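Local coordinates for beta-xylanase (Caldicellulosiruptor kristjanssonii, PDB 7NWN), which is part of a multimodular xylanase-glucuronoyl esterase, here as a calcium-bearing family 9 carbohydrate-binding module that probably attaches the enzyme to plant polysaccharides, at residues 97-101 with 102-106; 155-158 with 159-162. All blocks are in the same frame, centred on the assembly; numbering follows the deposited sequence. Where two conformers were deposited one is given.

Contact 1. Residues 97-101 with 102-106; sequences FLDEN and FDRAI. With CA (calcium ion), chain S.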
ATOM      1  N   PHE A  97       3.473   1.884   4.176  1.00 37.29           N
ATOM      2  CA  PHE A  97       4.607   1.836   5.083  1.00 34.60           C
ATOM      3  C   PHE A  97       5.215   0.436   4.997  1.00 36.77           C
ATOM      4  O   PHE A  97       4.458  -0.533   4.972  1.00 34.97           O
ATOM      5  CB  PHE A  97       4.076   2.028   6.508  1.00 38.27           C
ATOM      6  CG  PHE A  97       3.235   3.269   6.782  1.00 36.51           C
ATOM      7  CD1 PHE A  97       1.907   3.342   6.372  1.00 34.23           C
ATOM      8  CD2 PHE A  97       3.772   4.341   7.494  1.00 40.89           C
ATOM      9  CE1 PHE A  97       1.118   4.441   6.696  1.00 38.58           C
ATOM     10  CE2 PHE A  97       2.992   5.449   7.834  1.00 41.27           C
ATOM     11  CZ  PHE A  97       1.666   5.491   7.431  1.00 37.80           C
ATOM     12  N   LEU A  98       6.555   0.348   4.979  1.00 37.56           N
ATOM     13  CA  LEU A  98       7.233  -0.945   4.955  1.00 42.56           C
ATOM     14  C   LEU A  98       8.453  -0.933   5.894  1.00 37.06           C
ATOM     15  O   LEU A  98       9.267  -0.001   5.857  1.00 37.03           O
ATOM     16  CB  LEU A  98       7.674  -1.249   3.519  1.00 35.10           C
ATOM     17  CG  LEU A  98       8.044  -2.714   3.234  1.00 38.93           C
ATOM     18  CD1 LEU A  98       6.830  -3.631   3.334  1.00 35.54           C
ATOM     19  CD2 LEU A  98       8.717  -2.819   1.857  1.00 41.53           C
ATOM     20  N   ASP A  99       8.552  -1.975   6.733  1.00 40.63           N
ATOM     21  CA  ASP A  99       9.746  -2.248   7.536  1.00 40.76           C
ATOM     22  C   ASP A  99      10.344  -3.519   6.926  1.00 41.46           C
ATOM     23  O   ASP A  99       9.895  -4.622   7.256  1.00 41.82           O
ATOM     24  CB  ASP A  99       9.341  -2.429   9.005  1.00 40.09           C
ATOM     25  CG  ASP A  99      10.401  -2.974   9.998  1.00 43.35           C
ATOM     26  OD1 ASP A  99      11.620  -3.028   9.668  1.00 36.26           O
ATOM     27  OD2 ASP A  99       9.961  -3.385  11.090  1.00 41.43           O
ATOM     28  N   GLU A 100      11.253  -3.305   5.969  1.00 40.54           N
ATOM     29  CA  GLU A 100      11.694  -4.353   5.053  1.00 45.86           C
ATOM     30  C   GLU A 100      12.523  -5.398   5.804  1.00 50.58           C
ATOM     31  O   GLU A 100      12.367  -6.585   5.547  1.00 49.08           O
ATOM     32  CB  GLU A 100      12.510  -3.748   3.907  1.00 43.34           C
ATOM     33  CG  GLU A 100      12.709  -4.698   2.743  1.00 46.18           C
ATOM     34  CD  GLU A 100      13.491  -4.134   1.570  1.00 46.09           C
ATOM     35  OE1 GLU A 100      13.837  -2.943   1.577  1.00 48.73           O
ATOM     36  OE2 GLU A 100      13.731  -4.888   0.636  1.00 55.81           O
ATOM     37  N   ASN A 101      13.379  -4.964   6.744  1.00 50.74           N
ATOM     38  CA  ASN A 101      14.187  -5.926   7.499  1.00 52.36           C
ATOM     39  C   ASN A 101      13.411  -6.508   8.676  1.00 52.68           C
ATOM     40  O   ASN A 101      13.911  -7.402   9.324  1.00 55.04           O
ATOM     41  CB  ASN A 101      15.516  -5.344   7.997  1.00 48.43           C
ATOM     42  CG  ASN A 101      16.394  -4.795   6.888  1.00 55.50           C
ATOM     43  OD1 ASN A 101      16.335  -5.218   5.729  1.00 58.22           O
ATOM     44  ND2 ASN A 101      17.204  -3.805   7.215  1.00 65.24           N
ATOM     45  N   PHE A 102      12.202  -6.017   8.969  1.00 46.60           N
ATOM     46  CA  PHE A 102      11.437  -6.473  10.127  1.00 45.20           C
ATOM     47  C   PHE A 102      12.173  -6.253  11.464  1.00 50.01           C
ATOM     48  O   PHE A 102      12.039  -7.061  12.379  1.00 49.59           O
ATOM     49  CB  PHE A 102      11.018  -7.928   9.958  1.00 41.14           C
ATOM     50  CG  PHE A 102       9.878  -8.356  10.842  1.00 44.12           C
ATOM     51  CD1 PHE A 102       8.727  -7.598  10.957  1.00 47.43           C
ATOM     52  CD2 PHE A 102       9.940  -9.548  11.557  1.00 48.71           C
ATOM     53  CE1 PHE A 102       7.676  -8.000  11.777  1.00 47.79           C
ATOM     54  CE2 PHE A 102       8.873  -9.965  12.343  1.00 48.13           C
ATOM     55  CZ  PHE A 102       7.743  -9.189  12.465  1.00 51.77           C
ATOM     56  N   ASP A 103      12.894  -5.131  11.599  1.00 50.49           N
ATOM     57  CA  ASP A 103      13.493  -4.674  12.848  1.00 52.24           C
ATOM     58  C   ASP A 103      12.451  -4.348  13.911  1.00 55.22           C
ATOM     59  O   ASP A 103      12.692  -4.589  15.087  1.00 51.21           O
ATOM     60  CB  ASP A 103      14.255  -3.372  12.682  1.00 56.12           C
ATOM     61  CG  ASP A 103      15.234  -3.445  11.547  1.00 72.11           C
ATOM     62  OD1 ASP A 103      16.122  -4.309  11.606  1.00 83.86           O
ATOM     63  OD2 ASP A 103      15.091  -2.653  10.617  1.00 85.90           O
ATOM     64  N   ARG A 104      11.309  -3.778  13.505  0.50 49.85           N
ATOM     65  CA  ARG A 104      10.299  -3.363  14.471  0.50 47.65           C
ATOM     66  C   ARG A 104      10.882  -2.353  15.469  0.50 42.21           C
ATOM     67  O   ARG A 104      10.500  -2.354  16.627  0.50 49.85           O
ATOM     68  CB  ARG A 104       9.794  -4.571  15.268  0.50 47.52           C
ATOM     69  CG  ARG A 104       8.782  -5.458  14.559  0.50 47.85           C
ATOM     70  CD  ARG A 104       8.879  -6.896  15.056  0.50 46.41           C
ATOM     71  NE  ARG A 104      10.229  -7.434  14.858  0.50 54.41           N
ATOM     72  CZ  ARG A 104      10.641  -8.637  15.244  0.50 51.66           C
ATOM     73  NH1 ARG A 104       9.808  -9.459  15.857  0.50 49.54           N
ATOM     74  NH2 ARG A 104      11.880  -9.017  15.002  0.50 53.05           N
ATOM     75  N   ALA A 105      11.817  -1.505  15.036  1.00 41.15           N
ATOM     76  CA  ALA A 105      12.287  -0.401  15.851  1.00 45.22           C
ATOM     77  C   ALA A 105      11.116   0.544  16.217  1.00 52.78           C
ATOM     78  O   ALA A 105       9.995   0.445  15.687  1.00 52.05           O
ATOM     79  CB  ALA A 105      13.374   0.311  15.084  1.00 44.29           C
ATOM     80  N   ILE A 106      11.359   1.448  17.170  1.00 56.21           N
ATOM     81  CA  ILE A 106      10.315   2.337  17.663  1.00 51.35           C
ATOM     82  C   ILE A 106      10.465   3.686  16.965  1.00 45.60           C
ATOM     83  O   ILE A 106       9.656   4.576  17.158  1.00 47.80           O
ATOM     84  CB  ILE A 106      10.328   2.448  19.201  1.00 57.20           C
ATOM     85  CG1 ILE A 106      11.682   2.929  19.743  1.00 58.48           C
ATOM     86  CG2 ILE A 106       9.853   1.152  19.853  1.00 51.30           C
ATOM     87  CD1 ILE A 106      11.550   3.764  20.999  1.00 64.15           C
TER
HETATM   88 CA    CA S 318      13.247  -1.633   9.445  0.60 51.82          CA
HETATM   89  O   HOH W   1      12.322  -0.769  11.611  1.00 54.89           O

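Contact 2. Residues 155-158 with 159-162; sequences KPIN and GTIM. With EDO (1,2-ethanediol), chain J.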
ATOM      1  N   LYS A 155      16.449  -9.564  -1.036  1.00 65.11           N
ATOM      2  CA  LYS A 155      15.830 -10.582  -1.876  1.00 67.47           C
ATOM      3  C   LYS A 155      14.744 -11.295  -1.081  1.00 60.02           C
ATOM      4  O   LYS A 155      15.029 -11.913  -0.070  1.00 55.67           O
ATOM      5  CB  LYS A 155      16.847 -11.644  -2.305  1.00 72.64           C
ATOM      6  CG  LYS A 155      17.414 -11.448  -3.706  1.00 94.53           C
ATOM      7  CD  LYS A 155      18.376 -10.272  -3.822  1.00101.30           C
ATOM      8  CE  LYS A 155      19.142 -10.215  -5.131  1.00101.53           C
ATOM      9  NZ  LYS A 155      20.130  -9.104  -5.135  1.00102.60           N
ATOM     10  N   PRO A 156      13.449 -11.198  -1.442  1.00 50.88           N
ATOM     11  CA  PRO A 156      12.451 -11.913  -0.652  1.00 40.61           C
ATOM     12  C   PRO A 156      12.403 -13.373  -1.076  1.00 40.51           C
ATOM     13  O   PRO A 156      12.695 -13.705  -2.216  1.00 44.50           O
ATOM     14  CB  PRO A 156      11.167 -11.150  -1.016  1.00 42.95           C
ATOM     15  CG  PRO A 156      11.409 -10.685  -2.443  1.00 37.22           C
ATOM     16  CD  PRO A 156      12.885 -10.320  -2.498  1.00 41.44           C
ATOM     17  N   ILE A 157      12.002 -14.230  -0.144  1.00 40.26           N
ATOM     18  CA  ILE A 157      11.865 -15.648  -0.366  1.00 45.91           C
ATOM     19  C   ILE A 157      10.613 -16.042   0.392  1.00 44.40           C
ATOM     20  O   ILE A 157      10.127 -15.249   1.200  1.00 44.04           O
ATOM     21  CB  ILE A 157      13.118 -16.369   0.173  1.00 47.00           C
ATOM     22  CG1 ILE A 157      13.375 -16.068   1.656  1.00 54.25           C
ATOM     23  CG2 ILE A 157      14.303 -16.015  -0.713  1.00 47.20           C
ATOM     24  CD1 ILE A 157      14.200 -17.135   2.404  1.00 47.60           C
ATOM     25  N   ASN A 158      10.103 -17.251   0.140  1.00 42.41           N
ATOM     26  CA  ASN A 158       8.957 -17.746   0.889  1.00 47.98           C
ATOM     27  C   ASN A 158       9.286 -17.735   2.372  1.00 47.80           C
ATOM     28  O   ASN A 158      10.359 -18.188   2.733  1.00 45.63           O
ATOM     29  CB  ASN A 158       8.641 -19.188   0.523  1.00 49.41           C
ATOM     30  CG  ASN A 158       8.045 -19.316  -0.863  1.00 55.14           C
ATOM     31  OD1 ASN A 158       7.160 -18.544  -1.244  1.00 46.95           O
ATOM     32  ND2 ASN A 158       8.493 -20.327  -1.595  1.00 46.73           N
ATOM     33  N   GLY A 159       8.374 -17.201   3.187  1.00 51.11           N
ATOM     34  CA  GLY A 159       8.550 -17.121   4.623  1.00 47.95           C
ATOM     35  C   GLY A 159       9.133 -15.789   5.100  1.00 47.69           C
ATOM     36  O   GLY A 159       9.028 -15.504   6.280  1.00 49.45           O
ATOM     37  N   THR A 160       9.714 -14.966   4.209  1.00 45.06           N
ATOM     38  CA  THR A 160      10.059 -13.593   4.561  1.00 42.73           C
ATOM     39  C   THR A 160       8.914 -12.903   5.301  1.00 44.15           C
ATOM     40  O   THR A 160       7.738 -13.062   4.936  1.00 43.33           O
ATOM     41  CB  THR A 160      10.435 -12.742   3.351  1.00 49.73           C
ATOM     42  OG1 THR A 160      11.568 -13.401   2.800  1.00 47.30           O
ATOM     43  CG2 THR A 160      10.805 -11.304   3.695  1.00 41.98           C
ATOM     44  N   ILE A 161       9.264 -12.181   6.385  1.00 46.94           N
ATOM     45  CA  ILE A 161       8.279 -11.364   7.089  1.00 45.02           C
ATOM     46  C   ILE A 161       8.751  -9.924   7.017  1.00 44.21           C
ATOM     47  O   ILE A 161       9.938  -9.658   7.257  1.00 43.74           O
ATOM     48  CB  ILE A 161       7.989 -11.813   8.536  1.00 51.21           C
ATOM     49  CG1 ILE A 161       7.450 -13.241   8.569  1.00 56.79           C
ATOM     50  CG2 ILE A 161       7.019 -10.866   9.238  1.00 43.92           C
ATOM     51  CD1 ILE A 161       7.348 -13.826   9.956  1.00 61.05           C
ATOM     52  N   MET A 162       7.806  -9.026   6.661  1.00 41.56           N
ATOM     53  CA  MET A 162       8.072  -7.593   6.733  1.00 40.84           C
ATOM     54  C   MET A 162       7.004  -6.907   7.592  1.00 37.33           C
ATOM     55  O   MET A 162       5.907  -7.432   7.775  1.00 38.35           O
ATOM     56  CB  MET A 162       8.146  -6.959   5.341  1.00 41.76           C
ATOM     57  CG  MET A 162       9.309  -7.502   4.540  1.00 44.75           C
ATOM     58  SD  MET A 162       9.419  -6.915   2.817  1.00 47.09           S
ATOM     59  CE  MET A 162       8.012  -7.741   2.101  1.00 48.61           C
TER
HETATM   60  C1  EDO J 309      16.559  -7.970  -6.541  1.00 91.08           C
HETATM   61  O1  EDO J 309      16.014  -9.057  -5.807  1.00 83.67           O
HETATM   62  C2  EDO J 309      16.777  -6.767  -5.707  1.00 83.75           C
HETATM   63  O2  EDO J 309      18.024  -6.780  -5.026  1.00 81.10           O

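Contact 1. Residues 97-101 with 102-106
The backbone turns sharply from Asp99 to Phe102, where strand 93-99 ends. Phe102 N donates to Asp99 O at 3.2 Å, from above the carbonyl plane. Glu100 and Asn101, the two residues between them, have the backbone angles of a type I turn. Phe102 and Arg104 have left-handed backbone angles, and the N-H groups of Asp103 and Arg104 turn in toward the Asp99 carboxylate.

Asp99 carries the contact. Its CG lies anti to the backbone N (chi1 169°), which brings the carboxylate up to the following loop. The two oxygens divide the work. Asp99 OD1 binds the calcium ion at 2.2 Å and takes a weak bond from Asp103 N at 3.1 Å. Asp99 OD2 accepts from Arg104 N at 2.8 Å, on its syn side and close to the carboxylate plane. Asp103 comes to the metal from the loop, with its OD2 2.4 Å from the calcium ion. A water lies 2.5 Å from the metal, and Asp111 and Asp112 complete the site. Asn101 runs alongside Asp103, pointing the same way, with its amide turned 85° from the carboxylate.

In one of two modelled conformers, Arg104 NE lies 3.7 Å above the Phe102 ring, over its centre, and makes a weak bond to Phe102 O. The second conformer leaves this stacking doubtful as a fixed feature. The ring also touches Ile161 and Glu199. Glu100 leaves the turn, and its carboxylate forms a salt bridge with Arg132 and accepts from the backbone N of Ser153 and Lys154.

This is an acidic calcium loop at a strand end. The metal probably offsets the repulsion between the gathered carboxylates. Together with the backbone N-H groups, it probably limits the rotation of the Asp99 carboxylate.

Contact 2. Residues 155-158 with 159-162
Gly159 follows Asn158 at the corner of a type II beta turn running from Ile157 to Thr160. It holds the third position with positive phi (94°), where a CB would be jammed against Asn158 O. This calls for glycine.

Thr160 grips Ile157 O with two donors. Thr160 N donates to Ile157 O at 3.1 Å, with an N-H...O angle of 158°. Thr160 OG1 donates to the same Ile157 O at 2.8 Å, and both donors come from the same face of the carbonyl plane. The hydroxyl stands beside its own backbone N (chi1 -61°), and this rotation brings it to that oxygen. Thr160 OG1 also lies 3.4 Å from Ile157 CG1, where the two side chains cross at about a right angle. An alanine here would remove the hydroxyl and is likely to leave Ile157 O with the backbone N-H as its one donor from this turn.

Ile161 and Met162 begin strand 161-171, which pairs with strand 198-202. Asn158 OD1 accepts a hydrogen bond from Arg205 N, while Pro156 packs on Trp65 and Leu202. A carbonyl oxygen that accepts two hydrogen bonds and a glycine corner thus fix the tight entry into the strand.

In the fold
Both contacts are local turns at the ends of neighbouring antiparallel strands of one sheet. Contact 1 follows strand 93-99, and contact 2 leads into strand 161-171. Their centres are about 13 Å apart, and they touch by packing: Phe102 CB lies 3.4 Å from Ile161 O, and Met162 meets Asp99 and Glu100. Strand 198-202 is reached from both. Contact 1 is partly buried, with Asp99 inside and Asn101 and Asp103 exposed. Contact 2 is a surface turn. Their chemistry differs accordingly: contact 1 depends on carboxylates and a metal, whereas contact 2 has no metal and relies on neutral hydrogen bonds and a glycine.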